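Local coordinates for TSC1 N-terminal domain (Chaetomium thermophilum, PDB 7A0M), which belongs to the TSC complex as part of TSC1, and probably binds lysosomal phosphoinositides so that the complex can move to lysosomes and regulate mTORC1, at residues A211-G216 and L252-P257; P227-I232 and P257-D262; Y266-F271 and H346-H351; P321-Y326 and E370-Q375. All coordinates share one frame; numbering follows the deposited sequence.

Contact 1 of 4, residues A211-G216 and L252-P257; sequences AFVNSG and LVMLLP
Leu255, which touches Val213 across this contact, gives its backbone N to the carbonyl O of Leu252 at 3.1 Å, and the N of Leu256 reaches the same oxygen. Two N-H groups thus grip one acceptor near the end of helix 242-255. The join itself is apolar. Val213 and Met254 run past each other in opposite directions, with Val213 CG1 lying 4.0 Å from Met254 CB. Residue 254 is present as selenomethionine, and its chain is extended up to SE, where a bend (chi3 70°) sets the terminal CE beside the last turn of helix 199-214. There Met254 CE lies 3.8 Å from the backbone N of Asn214 and 3.9 Å from Asn214 CB. A long, unbranched, flexible side chain suits this place because its methyl can follow the helix surface. The other branch of Val213, CG2, meets CD2 of Leu255 at 3.9 Å, the two side chains crossing at about a right angle; a branched valine can therefore serve two neighbours at once. Asn214, an exposed polar residue, suits the margin, where its CB and OD1 still touch the selenomethionine methyl. Gly216 then leaves the helix with positive phi, a conformation favoured by glycine. Such apolar packing between the C-terminal turns of nearby helices is typical of helical-repeat proteins, and consistent with this all-helical domain probably being a HEAT-like solenoid.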
loop_
_atom_site.group_PDB
_atom_site.type_symbol
_atom_site.label_atom_id
_atom_site.label_comp_id
_atom_site.label_asym_id
_atom_site.label_seq_id
_atom_site.Cartn_x
_atom_site.Cartn_y
_atom_site.Cartn_z
ATOM N N ALA B 211 2.148 26.603 -16.817
ATOM C CA ALA B 211 2.847 26.585 -18.098
ATOM C C ALA B 211 4.330 26.885 -17.918
ATOM O O ALA B 211 5.174 26.328 -18.628
ATOM C CB ALA B 211 2.208 27.584 -19.061
ATOM N N PHE B 212 4.663 27.770 -16.975
ATOM C CA PHE B 212 6.063 28.097 -16.722
ATOM C C PHE B 212 6.824 26.892 -16.183
ATOM O O PHE B 212 7.882 26.528 -16.710
ATOM C CB PHE B 212 6.157 29.269 -15.747
ATOM C CG PHE B 212 7.566 29.659 -15.403
ATOM C CD1 PHE B 212 8.444 30.078 -16.390
ATOM C CD2 PHE B 212 8.012 29.611 -14.093
ATOM C CE1 PHE B 212 9.741 30.437 -16.075
ATOM C CE2 PHE B 212 9.308 29.971 -13.772
ATOM C CZ PHE B 212 10.173 30.385 -14.764
ATOM N N VAL B 213 6.302 26.261 -15.127
ATOM C CA VAL B 213 6.955 25.083 -14.562
ATOM C C VAL B 213 7.022 23.957 -15.585
ATOM O O VAL B 213 7.991 23.188 -15.615
ATOM C CB VAL B 213 6.231 24.642 -13.275
ATOM C CG1 VAL B 213 6.894 23.413 -12.674
ATOM C CG2 VAL B 213 6.205 25.781 -12.267
ATOM N N ASN B 214 6.010 23.849 -16.450
ATOM C CA ASN B 214 5.999 22.779 -17.442
ATOM C C ASN B 214 7.047 23.008 -18.525
ATOM O O ASN B 214 7.521 22.045 -19.139
ATOM C CB ASN B 214 4.609 22.645 -18.059
ATOM C CG ASN B 214 4.418 21.324 -18.778
ATOM O OD1 ASN B 214 4.178 20.292 -18.149
ATOM N ND2 ASN B 214 4.521 21.348 -20.101
ATOM N N SER B 215 7.420 24.265 -18.774
ATOM C CA SER B 215 8.440 24.577 -19.769
ATOM C C SER B 215 9.841 24.179 -19.321
ATOM O O SER B 215 10.795 24.369 -20.085
ATOM C CB SER B 215 8.409 26.070 -20.104
ATOM O OG SER B 215 8.768 26.853 -18.979
ATOM N N GLY B 216 9.983 23.635 -18.115
ATOM C CA GLY B 216 11.258 23.200 -17.598
ATOM C C GLY B 216 12.281 24.307 -17.426
ATOM O O GLY B 216 13.362 24.270 -18.022
ATOM N N LEU B 252 1.159 23.661 -6.873
ATOM C CA LEU B 252 1.901 23.184 -5.710
ATOM C C LEU B 252 2.458 21.784 -5.941
ATOM O O LEU B 252 3.612 21.504 -5.598
ATOM C CB LEU B 252 1.007 23.206 -4.470
ATOM C CG LEU B 252 1.662 22.732 -3.170
ATOM C CD1 LEU B 252 2.831 23.632 -2.796
ATOM C CD2 LEU B 252 0.646 22.669 -2.038
ATOM N N VAL B 253 1.650 20.890 -6.517
ATOM C CA VAL B 253 2.099 19.521 -6.762
ATOM C C VAL B 253 3.275 19.503 -7.733
ATOM O O VAL B 253 4.195 18.685 -7.602
ATOM C CB VAL B 253 0.925 18.658 -7.264
ATOM C CG1 VAL B 253 1.414 17.300 -7.741
ATOM C CG2 VAL B 253 -0.110 18.485 -6.163
HETATM N N MSE B 254 3.275 20.405 -8.710
HETATM C CA MSE B 254 4.361 20.466 -9.682
HETATM C C MSE B 254 5.636 21.052 -9.081
HETATM O O MSE B 254 6.740 20.765 -9.537
HETATM C CB MSE B 254 3.942 21.292 -10.905
HETATM C CG MSE B 254 2.792 20.700 -11.708
HETATM SE SE MSE B 254 2.234 21.838 -13.198
HETATM C CE MSE B 254 3.785 21.610 -14.355
ATOM N N LEU B 255 5.479 21.878 -8.045
ATOM C CA LEU B 255 6.615 22.623 -7.514
ATOM C C LEU B 255 7.394 21.823 -6.476
ATOM O O LEU B 255 8.627 21.908 -6.423
ATOM C CB LEU B 255 6.134 23.940 -6.911
ATOM C CG LEU B 255 5.772 25.072 -7.873
ATOM C CD1 LEU B 255 4.953 26.124 -7.149
ATOM C CD2 LEU B 255 7.028 25.684 -8.459
ATOM N N LEU B 256 6.690 21.054 -5.645
ATOM C CA LEU B 256 7.338 20.371 -4.528
ATOM C C LEU B 256 8.508 19.470 -4.923
ATOM O O LEU B 256 9.514 19.470 -4.192
ATOM C CB LEU B 256 6.289 19.576 -3.738
ATOM C CG LEU B 256 5.236 20.411 -3.008
ATOM C CD1 LEU B 256 4.259 19.511 -2.271
ATOM C CD2 LEU B 256 5.898 21.391 -2.049
ATOM N N PRO B 257 8.465 18.695 -6.015
ATOM C CA PRO B 257 9.631 17.857 -6.352
ATOM C C PRO B 257 10.903 18.637 -6.659
ATOM O O PRO B 257 11.970 18.018 -6.754
ATOM C CB PRO B 257 9.158 17.069 -7.582
ATOM C CG PRO B 257 7.678 17.065 -7.477
ATOM C CD PRO B 257 7.318 18.392 -6.892
#

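Contact 2 of 4, residues P227-I232 and P257-D262; sequences PLFGNI and PFFPGD
Phe229 and Phe259 are the residues whose backbones come closest here, yet their CA atoms stand 11.6 Å apart, so that only long side chains can bridge the gap. Phe229 sits in the first turn of helix 228-238. Phe259 lies where the chain leaves a 3-10 turn and departs from helical geometry (phi -152°), ahead of Pro260, whose ring disfavours a helical residue before it. The two side chains come from opposite directions and meet as an offset edge-to-face pair. The edge of Phe259 is turned toward the face of Phe229, with the ring planes at 81° and the centroids 5.4 Å apart. Phe259 CE2 and CZ are the touching atoms, each 3.7 Å from CE1 of Phe229. Phe229 gets its reach from a first torsion that sets CG opposite the backbone N (chi1 -171°), carrying the ring out from the helix. Phenylalanine fits both positions: it is long, wholly apolar, and able to pair a C-H edge with a pi face in a buried setting. With a leucine in place of Phe229, the edge of Phe259 would probably lose its aromatic partner, and Tyr266, which also meets Phe229 edge-to-face, would lose one too. Around the pair, Leu228 and Ile232 anchor helix 228-238 on helix 199-214, Leu228 also touches helix 185-196, and Pro257 and Pro260 rest against helix 402-410.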
loop_
_atom_site.group_PDB
_atom_site.type_symbol
_atom_site.label_atom_id
_atom_site.label_comp_id
_atom_site.label_asym_id
_atom_site.label_seq_id
_atom_site.Cartn_x
_atom_site.Cartn_y
_atom_site.Cartn_z
ATOM N N PRO B 227 7.857 35.787 -2.633
ATOM C CA PRO B 227 6.566 35.644 -1.937
ATOM C C PRO B 227 5.538 34.786 -2.660
ATOM O O PRO B 227 4.438 34.599 -2.124
ATOM C CB PRO B 227 6.075 37.096 -1.818
ATOM C CG PRO B 227 6.777 37.826 -2.909
ATOM C CD PRO B 227 8.121 37.181 -3.027
ATOM N N LEU B 228 5.842 34.258 -3.847
ATOM C CA LEU B 228 4.831 33.532 -4.613
ATOM C C LEU B 228 4.402 32.247 -3.912
ATOM O O LEU B 228 3.210 31.919 -3.891
ATOM C CB LEU B 228 5.345 33.230 -6.019
ATOM C CG LEU B 228 4.353 32.498 -6.926
ATOM C CD1 LEU B 228 3.049 33.272 -7.014
ATOM C CD2 LEU B 228 4.940 32.283 -8.312
ATOM N N PHE B 229 5.356 31.504 -3.344
ATOM C CA PHE B 229 5.032 30.220 -2.723
ATOM C C PHE B 229 4.034 30.387 -1.583
ATOM O O PHE B 229 3.051 29.641 -1.490
ATOM C CB PHE B 229 6.308 29.541 -2.224
ATOM C CG PHE B 229 6.099 28.128 -1.761
ATOM C CD1 PHE B 229 5.876 27.111 -2.675
ATOM C CD2 PHE B 229 6.120 27.818 -0.412
ATOM C CE1 PHE B 229 5.681 25.808 -2.250
ATOM C CE2 PHE B 229 5.928 26.520 0.019
ATOM C CZ PHE B 229 5.708 25.513 -0.900
ATOM N N GLY B 230 4.274 31.358 -0.697
ATOM C CA GLY B 230 3.353 31.594 0.401
ATOM C C GLY B 230 1.956 31.973 -0.051
ATOM O O GLY B 230 0.971 31.632 0.611
ATOM N N ASN B 231 1.844 32.675 -1.180
ATOM C CA ASN B 231 0.532 33.070 -1.677
ATOM C C ASN B 231 -0.187 31.921 -2.369
ATOM O O ASN B 231 -1.423 31.907 -2.414
ATOM C CB ASN B 231 0.663 34.267 -2.620
ATOM C CG ASN B 231 0.882 35.570 -1.877
ATOM O OD1 ASN B 231 0.304 35.793 -0.812
ATOM N ND2 ASN B 231 1.721 36.436 -2.431
ATOM N N ILE B 232 0.558 30.964 -2.926
ATOM C CA ILE B 232 -0.059 29.726 -3.397
ATOM C C ILE B 232 -0.727 29.002 -2.235
ATOM O O ILE B 232 -1.888 28.584 -2.322
ATOM C CB ILE B 232 0.986 28.831 -4.087
ATOM C CG1 ILE B 232 1.555 29.524 -5.327
ATOM C CG2 ILE B 232 0.374 27.485 -4.454
ATOM C CD1 ILE B 232 2.798 28.864 -5.879
ATOM N N PRO B 257 8.465 18.695 -6.015
ATOM C CA PRO B 257 9.631 17.857 -6.352
ATOM C C PRO B 257 10.903 18.637 -6.659
ATOM O O PRO B 257 11.970 18.018 -6.754
ATOM C CB PRO B 257 9.158 17.069 -7.582
ATOM C CG PRO B 257 7.678 17.065 -7.477
ATOM C CD PRO B 257 7.318 18.392 -6.892
ATOM N N PHE B 258 10.831 19.959 -6.817
ATOM C CA PHE B 258 12.018 20.760 -7.087
ATOM C C PHE B 258 12.689 21.291 -5.826
ATOM O O PHE B 258 13.814 21.797 -5.910
ATOM C CB PHE B 258 11.665 21.931 -8.011
ATOM C CG PHE B 258 11.399 21.521 -9.432
ATOM C CD1 PHE B 258 10.127 21.153 -9.838
ATOM C CD2 PHE B 258 12.426 21.499 -10.361
ATOM C CE1 PHE B 258 9.883 20.773 -11.146
ATOM C CE2 PHE B 258 12.190 21.122 -11.670
ATOM C CZ PHE B 258 10.916 20.759 -12.064
ATOM N N PHE B 259 12.038 21.194 -4.668
ATOM C CA PHE B 259 12.665 21.564 -3.404
ATOM C C PHE B 259 12.063 20.766 -2.250
ATOM O O PHE B 259 11.558 21.356 -1.287
ATOM C CB PHE B 259 12.525 23.070 -3.151
ATOM C CG PHE B 259 11.169 23.628 -3.497
ATOM C CD1 PHE B 259 10.889 24.060 -4.784
ATOM C CD2 PHE B 259 10.182 23.740 -2.532
ATOM C CE1 PHE B 259 9.647 24.575 -5.102
ATOM C CE2 PHE B 259 8.939 24.257 -2.844
ATOM C CZ PHE B 259 8.672 24.676 -4.130
ATOM N N PRO B 260 12.110 19.431 -2.299
ATOM C CA PRO B 260 11.416 18.644 -1.267
ATOM C C PRO B 260 12.052 18.739 0.109
ATOM O O PRO B 260 11.345 18.600 1.114
ATOM C CB PRO B 260 11.485 17.216 -1.820
ATOM C CG PRO B 260 12.740 17.208 -2.617
ATOM C CD PRO B 260 12.860 18.572 -3.232
ATOM N N GLY B 261 13.362 18.970 0.190
ATOM C CA GLY B 261 14.032 19.069 1.473
ATOM C C GLY B 261 13.891 20.397 2.180
ATOM O O GLY B 261 14.347 20.527 3.320
ATOM N N ASP B 262 13.276 21.386 1.535
ATOM C CA ASP B 262 13.139 22.721 2.097
ATOM C C ASP B 262 11.732 23.025 2.597
ATOM O O ASP B 262 11.492 24.134 3.085
ATOM C CB ASP B 262 13.549 23.767 1.058
ATOM C CG ASP B 262 14.945 23.537 0.516
ATOM O OD1 ASP B 262 15.881 23.376 1.327
ATOM O OD2 ASP B 262 15.106 23.515 -0.722
#

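Contact 3 of 4, residues Y266-F271 and H346-H351; sequences YLPTLF and HNYLPH
Tyr348 reaches from a loop to Pro268 and Phe271 in the first turns of helix 267-278, a helix-to-loop packing within the domain's all-helical, probably solenoid fold. Its CB points toward that helix, and CG stands opposite the carbonyl carbon (chi1 -65°), which carries the ring on to Pro268 and Phe271. Along one side of the ring, Tyr348 CD2 meets Pro268 CB at 3.9 Å, with the proline carbon in the ring plane, at its edge. Tyr348 CE2 comes next, 4.1 Å from Pro268 CG and equally far from Phe271 CD2. At the tip, Tyr348 OH approaches CE2 of Phe271 at 4.0 Å, near the plane of that ring. Proline suits an early helical position, since it needs no N-H there, and its ring gives a compact apolar surface. Phe271, one turn on, also meets the rings of Phe338 and Tyr341, and Tyr341 packs edge-to-face with Tyr348. Were Tyr348 an alanine, Pro268 would probably lose the ring edge packed beside it and the edge of Phe271 its neighbour, opening a gap between loop and helix. Further along the loop, His351 ND1 donates to Leu349 O at 2.9 Å, almost straight at 170°, with the oxygen in the imidazole plane.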
loop_
_atom_site.group_PDB
_atom_site.type_symbol
_atom_site.label_atom_id
_atom_site.label_comp_id
_atom_site.label_asym_id
_atom_site.label_seq_id
_atom_site.Cartn_x
_atom_site.Cartn_y
_atom_site.Cartn_z
ATOM N N TYR B 266 7.045 24.150 6.290
ATOM C CA TYR B 266 5.712 24.323 5.731
ATOM C C TYR B 266 4.806 23.118 5.950
ATOM O O TYR B 266 3.618 23.194 5.622
ATOM C CB TYR B 266 5.808 24.614 4.228
ATOM C CG TYR B 266 6.530 25.903 3.899
ATOM C CD1 TYR B 266 5.856 27.117 3.886
ATOM C CD2 TYR B 266 7.888 25.904 3.606
ATOM C CE1 TYR B 266 6.516 28.299 3.588
ATOM C CE2 TYR B 266 8.555 27.079 3.307
ATOM C CZ TYR B 266 7.864 28.272 3.298
ATOM O OH TYR B 266 8.525 29.443 3.001
ATOM N N LEU B 267 5.335 22.016 6.487
ATOM C CA LEU B 267 4.543 20.794 6.633
ATOM C C LEU B 267 3.247 20.989 7.414
ATOM O O LEU B 267 2.205 20.488 6.960
ATOM C CB LEU B 267 5.411 19.693 7.254
ATOM C CG LEU B 267 6.456 19.083 6.320
ATOM C CD1 LEU B 267 7.203 17.960 7.016
ATOM C CD2 LEU B 267 5.801 18.580 5.041
ATOM N N PRO B 268 3.224 21.665 8.574
ATOM C CA PRO B 268 1.924 21.901 9.229
ATOM C C PRO B 268 0.934 22.625 8.335
ATOM O O PRO B 268 -0.264 22.314 8.356
ATOM C CB PRO B 268 2.299 22.733 10.462
ATOM C CG PRO B 268 3.708 22.364 10.743
ATOM C CD PRO B 268 4.339 22.168 9.397
ATOM N N THR B 269 1.407 23.589 7.544
ATOM C CA THR B 269 0.537 24.268 6.591
ATOM C C THR B 269 0.086 23.317 5.487
ATOM O O THR B 269 -1.096 23.280 5.127
ATOM C CB THR B 269 1.260 25.475 5.997
ATOM O OG1 THR B 269 1.678 26.352 7.052
ATOM C CG2 THR B 269 0.355 26.224 5.041
ATOM N N LEU B 270 1.022 22.538 4.938
ATOM C CA LEU B 270 0.685 21.603 3.870
ATOM C C LEU B 270 -0.305 20.544 4.343
ATOM O O LEU B 270 -1.220 20.164 3.602
ATOM C CB LEU B 270 1.958 20.948 3.334
ATOM C CG LEU B 270 2.975 21.899 2.698
ATOM C CD1 LEU B 270 4.287 21.183 2.421
ATOM C CD2 LEU B 270 2.413 22.503 1.419
ATOM N N PHE B 271 -0.138 20.054 5.573
ATOM C CA PHE B 271 -1.065 19.059 6.105
ATOM C C PHE B 271 -2.449 19.655 6.337
ATOM O O PHE B 271 -3.464 19.003 6.068
ATOM C CB PHE B 271 -0.513 18.466 7.401
ATOM C CG PHE B 271 0.756 17.683 7.222
ATOM C CD1 PHE B 271 1.071 17.116 5.997
ATOM C CD2 PHE B 271 1.631 17.508 8.280
ATOM C CE1 PHE B 271 2.240 16.392 5.832
ATOM C CE2 PHE B 271 2.800 16.786 8.121
ATOM C CZ PHE B 271 3.104 16.228 6.896
ATOM N N HIS B 346 -4.379 16.440 16.775
ATOM C CA HIS B 346 -4.272 17.211 18.005
ATOM C C HIS B 346 -2.960 17.983 18.044
ATOM O O HIS B 346 -2.937 19.163 18.404
ATOM C CB HIS B 346 -4.381 16.283 19.218
ATOM C CG HIS B 346 -5.580 15.382 19.195
ATOM N ND1 HIS B 346 -5.774 14.422 18.225
ATOM C CD2 HIS B 346 -6.638 15.286 20.035
ATOM C CE1 HIS B 346 -6.905 13.781 18.462
ATOM N NE2 HIS B 346 -7.448 14.285 19.555
ATOM N N ASN B 347 -1.863 17.340 17.636
ATOM C CA ASN B 347 -0.539 17.952 17.683
ATOM C C ASN B 347 -0.400 19.175 16.782
ATOM O O ASN B 347 0.623 19.863 16.864
ATOM C CB ASN B 347 0.524 16.920 17.297
ATOM C CG ASN B 347 0.810 15.933 18.410
ATOM O OD1 ASN B 347 0.255 16.038 19.503
ATOM N ND2 ASN B 347 1.677 14.965 18.136
ATOM N N TYR B 348 -1.387 19.466 15.933
ATOM C CA TYR B 348 -1.277 20.555 14.973
ATOM C C TYR B 348 -2.362 21.614 15.089
ATOM O O TYR B 348 -2.155 22.731 14.602
ATOM C CB TYR B 348 -1.297 20.009 13.535
ATOM C CG TYR B 348 -0.117 19.134 13.172
ATOM C CD1 TYR B 348 -0.101 17.784 13.500
ATOM C CD2 TYR B 348 0.972 19.656 12.487
ATOM C CE1 TYR B 348 0.972 16.981 13.162
ATOM C CE2 TYR B 348 2.049 18.860 12.145
ATOM C CZ TYR B 348 2.044 17.524 12.485
ATOM O OH TYR B 348 3.113 16.725 12.149
ATOM N N LEU B 349 -3.500 21.308 15.708
ATOM C CA LEU B 349 -4.647 22.197 15.693
ATOM C C LEU B 349 -4.986 22.660 17.103
ATOM O O LEU B 349 -5.061 21.829 18.019
ATOM C CB LEU B 349 -5.863 21.496 15.070
ATOM C CG LEU B 349 -5.708 21.045 13.617
ATOM C CD1 LEU B 349 -6.907 20.218 13.185
ATOM C CD2 LEU B 349 -5.524 22.247 12.705
ATOM N N PRO B 350 -5.180 23.959 17.323
ATOM C CA PRO B 350 -5.682 24.417 18.624
ATOM C C PRO B 350 -7.057 23.829 18.900
ATOM O O PRO B 350 -7.942 23.845 18.042
ATOM C CB PRO B 350 -5.735 25.942 18.470
ATOM C CG PRO B 350 -4.770 26.246 17.370
ATOM C CD PRO B 350 -4.855 25.082 16.428
ATOM N N HIS B 351 -7.228 23.301 20.108
ATOM C CA HIS B 351 -8.448 22.583 20.446
ATOM C C HIS B 351 -8.634 22.598 21.953
ATOM O O HIS B 351 -7.700 22.878 22.711
ATOM C CB HIS B 351 -8.401 21.141 19.932
ATOM C CG HIS B 351 -7.380 20.292 20.624
ATOM N ND1 HIS B 351 -6.076 20.191 20.187
ATOM C CD2 HIS B 351 -7.468 19.515 21.728
ATOM C CE1 HIS B 351 -5.408 19.383 20.990
ATOM N NE2 HIS B 351 -6.229 18.960 21.934
#

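Contact 4 of 4, residues P321-Y326 and E370-Q375; sequences PYLPEY and ERFRKQ
The ring of Phe372 lies between Pro324 of the facing helix and the side chain of its own neighbour, Arg371. Arg371 CG sits over the centre of one face, 4.2 Å above the plane. Pro324 CB approaches obliquely, 3.6 Å from Phe372 CE1, and Leu323 CG does likewise at 4.2 Å from Phe372 CZ. At the ring's edge, in its plane, is OE1 of Gln375. The side chain of Arg371 runs out extended alongside the ring, so that Phe372 CZ lies over the rim of its guanidinium, 3.4 Å above the plane, and its NH2 ends near Leu323 CD2. A chi1 of -62° sets CG of Phe372 opposite the carbonyl carbon, sending the ring toward the first turn of helix 323-333. There proline and leucine offer the apolar surface that a phenylalanine needs, and Phe327 and Tyr274 add further rings. On helix 357-373, Arg373 grips Glu370 side-on, Arg373 NH2 to Glu370 OE1 at 2.8 Å and NE to OE2 at 3.0 Å, while its NH1 bonds to Leu378 O of the second subunit. Mainly apolar packing thus joins the helices, with the flat guanidinium of Arg371 at its margin, whereas the Glu370-Arg373 pair lies within helix 357-373 and Arg373 also reaches the second subunit.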
loop_
_atom_site.group_PDB
_atom_site.type_symbol
_atom_site.label_atom_id
_atom_site.label_comp_id
_atom_site.label_asym_id
_atom_site.label_seq_id
_atom_site.Cartn_x
_atom_site.Cartn_y
_atom_site.Cartn_z
ATOM N N PRO B 321 -10.494 18.149 -7.758
ATOM C CA PRO B 321 -10.064 16.998 -8.575
ATOM C C PRO B 321 -8.642 16.536 -8.305
ATOM O O PRO B 321 -8.373 15.329 -8.350
ATOM C CB PRO B 321 -10.226 17.518 -10.011
ATOM C CG PRO B 321 -11.237 18.610 -9.912
ATOM C CD PRO B 321 -10.997 19.260 -8.581
ATOM N N TYR B 322 -7.718 17.455 -8.032
ATOM C CA TYR B 322 -6.309 17.114 -7.889
ATOM C C TYR B 322 -5.933 16.701 -6.471
ATOM O O TYR B 322 -4.742 16.530 -6.185
ATOM C CB TYR B 322 -5.435 18.289 -8.337
ATOM C CG TYR B 322 -4.228 17.875 -9.149
ATOM C CD1 TYR B 322 -4.377 17.317 -10.412
ATOM C CD2 TYR B 322 -2.941 18.047 -8.657
ATOM C CE1 TYR B 322 -3.279 16.936 -11.160
ATOM C CE2 TYR B 322 -1.837 17.671 -9.399
ATOM C CZ TYR B 322 -2.012 17.116 -10.649
ATOM O OH TYR B 322 -0.916 16.740 -11.392
ATOM N N LEU B 323 -6.912 16.545 -5.581
ATOM C CA LEU B 323 -6.615 16.102 -4.221
ATOM C C LEU B 323 -5.906 14.751 -4.152
ATOM O O LEU B 323 -4.974 14.624 -3.338
ATOM C CB LEU B 323 -7.907 16.079 -3.392
ATOM C CG LEU B 323 -7.760 15.677 -1.922
ATOM C CD1 LEU B 323 -6.820 16.629 -1.193
ATOM C CD2 LEU B 323 -9.115 15.629 -1.235
ATOM N N PRO B 324 -6.282 13.719 -4.924
ATOM C CA PRO B 324 -5.535 12.449 -4.834
ATOM C C PRO B 324 -4.055 12.590 -5.143
ATOM O O PRO B 324 -3.224 11.969 -4.469
ATOM C CB PRO B 324 -6.244 11.552 -5.860
ATOM C CG PRO B 324 -7.612 12.108 -5.963
ATOM C CD PRO B 324 -7.461 13.589 -5.803
ATOM N N GLU B 325 -3.701 13.391 -6.150
ATOM C CA GLU B 325 -2.291 13.611 -6.455
ATOM C C GLU B 325 -1.583 14.350 -5.328
ATOM O O GLU B 325 -0.377 14.165 -5.127
ATOM C CB GLU B 325 -2.153 14.379 -7.771
ATOM C CG GLU B 325 -2.648 13.620 -9.000
ATOM C CD GLU B 325 -4.159 13.663 -9.161
ATOM O OE1 GLU B 325 -4.849 14.130 -8.232
ATOM O OE2 GLU B 325 -4.656 13.224 -10.219
ATOM N N TYR B 326 -2.311 15.188 -4.585
ATOM C CA TYR B 326 -1.708 15.885 -3.452
ATOM C C TYR B 326 -1.388 14.917 -2.320
ATOM O O TYR B 326 -0.341 15.034 -1.673
ATOM C CB TYR B 326 -2.638 16.999 -2.971
ATOM C CG TYR B 326 -2.031 17.902 -1.922
ATOM C CD1 TYR B 326 -0.747 18.407 -2.072
ATOM C CD2 TYR B 326 -2.749 18.262 -0.789
ATOM C CE1 TYR B 326 -0.190 19.239 -1.118
ATOM C CE2 TYR B 326 -2.202 19.094 0.169
ATOM C CZ TYR B 326 -0.922 19.580 -0.000
ATOM O OH TYR B 326 -0.373 20.407 0.952
ATOM N N GLU B 370 -9.165 6.832 4.013
ATOM C CA GLU B 370 -9.101 5.398 3.745
ATOM C C GLU B 370 -8.955 5.109 2.255
ATOM O O GLU B 370 -8.203 4.209 1.862
ATOM C CB GLU B 370 -10.346 4.708 4.303
ATOM C CG GLU B 370 -10.248 4.352 5.777
ATOM C CD GLU B 370 -9.181 3.311 6.054
ATOM O OE1 GLU B 370 -9.345 2.160 5.594
ATOM O OE2 GLU B 370 -8.180 3.642 6.725
ATOM N N ARG B 371 -9.667 5.860 1.409
ATOM C CA ARG B 371 -9.624 5.585 -0.024
ATOM C C ARG B 371 -8.250 5.874 -0.617
ATOM O O ARG B 371 -7.844 5.220 -1.583
ATOM C CB ARG B 371 -10.698 6.392 -0.756
ATOM C CG ARG B 371 -10.594 7.896 -0.577
ATOM C CD ARG B 371 -11.253 8.620 -1.740
ATOM N NE ARG B 371 -11.341 10.060 -1.517
ATOM C CZ ARG B 371 -11.627 10.944 -2.467
ATOM N NH1 ARG B 371 -11.841 10.538 -3.711
ATOM N NH2 ARG B 371 -11.690 12.236 -2.175
ATOM N N PHE B 372 -7.522 6.842 -0.058
ATOM C CA PHE B 372 -6.158 7.089 -0.510
ATOM C C PHE B 372 -5.176 6.087 0.080
ATOM O O PHE B 372 -4.188 5.735 -0.574
ATOM C CB PHE B 372 -5.735 8.517 -0.165
ATOM C CG PHE B 372 -6.571 9.570 -0.834
ATOM C CD1 PHE B 372 -6.907 9.454 -2.172
ATOM C CD2 PHE B 372 -7.027 10.668 -0.125
ATOM C CE1 PHE B 372 -7.679 10.415 -2.793
ATOM C CE2 PHE B 372 -7.799 11.636 -0.742
ATOM C CZ PHE B 372 -8.125 11.509 -2.078
ATOM N N ARG B 373 -5.428 5.625 1.309
ATOM C CA ARG B 373 -4.575 4.601 1.905
ATOM C C ARG B 373 -4.574 3.335 1.060
ATOM O O ARG B 373 -3.525 2.713 0.856
ATOM C CB ARG B 373 -5.037 4.289 3.328
ATOM C CG ARG B 373 -4.185 3.245 4.024
ATOM C CD ARG B 373 -4.807 2.789 5.334
ATOM N NE ARG B 373 -6.105 2.145 5.139
ATOM C CZ ARG B 373 -6.268 0.900 4.698
ATOM N NH1 ARG B 373 -5.216 0.153 4.397
ATOM N NH2 ARG B 373 -7.488 0.401 4.555
ATOM N N LYS B 374 -5.743 2.942 0.553
ATOM C CA LYS B 374 -5.879 1.749 -0.270
ATOM C C LYS B 374 -5.271 1.915 -1.656
ATOM O O LYS B 374 -5.349 0.981 -2.463
ATOM C CB LYS B 374 -7.359 1.386 -0.406
ATOM C CG LYS B 374 -8.059 1.089 0.909
ATOM C CD LYS B 374 -9.511 0.709 0.671
ATOM C CE LYS B 374 -10.273 0.567 1.978
ATOM N NZ LYS B 374 -11.721 0.319 1.743
ATOM N N GLN B 375 -4.676 3.070 -1.952
ATOM C CA GLN B 375 -4.048 3.324 -3.239
ATOM C C GLN B 375 -2.529 3.372 -3.170
ATOM O O GLN B 375 -1.884 3.538 -4.211
ATOM C CB GLN B 375 -4.559 4.648 -3.821
ATOM C CG GLN B 375 -5.998 4.632 -4.302
ATOM C CD GLN B 375 -6.468 6.006 -4.745
ATOM O OE1 GLN B 375 -5.757 6.999 -4.583
ATOM N NE2 GLN B 375 -7.667 6.070 -5.310
#

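Four contacts tie together the C-terminal half of this helical chain. Contact 1 opens at the end of helix 199-214 and contact 2 at helix 228-238; contact 1 then closes on 252-257 and contact 2 on 257-262, so the two loops cross and share Pro257. Contacts 3 and 4 follow in series and also cross: helix 267-278, then helix 323-333, are joined in turn to 346-351 and 370-375. Leu252 links the pairs, its CD1 touching Phe229 and its CD2 touching both Leu270 and Tyr326. Contacts 3 and 4 are joined by a probable hydrogen bond, Leu270 O to Tyr326 OH, 2.8 Å, whereas contacts 2 and 4 do not touch.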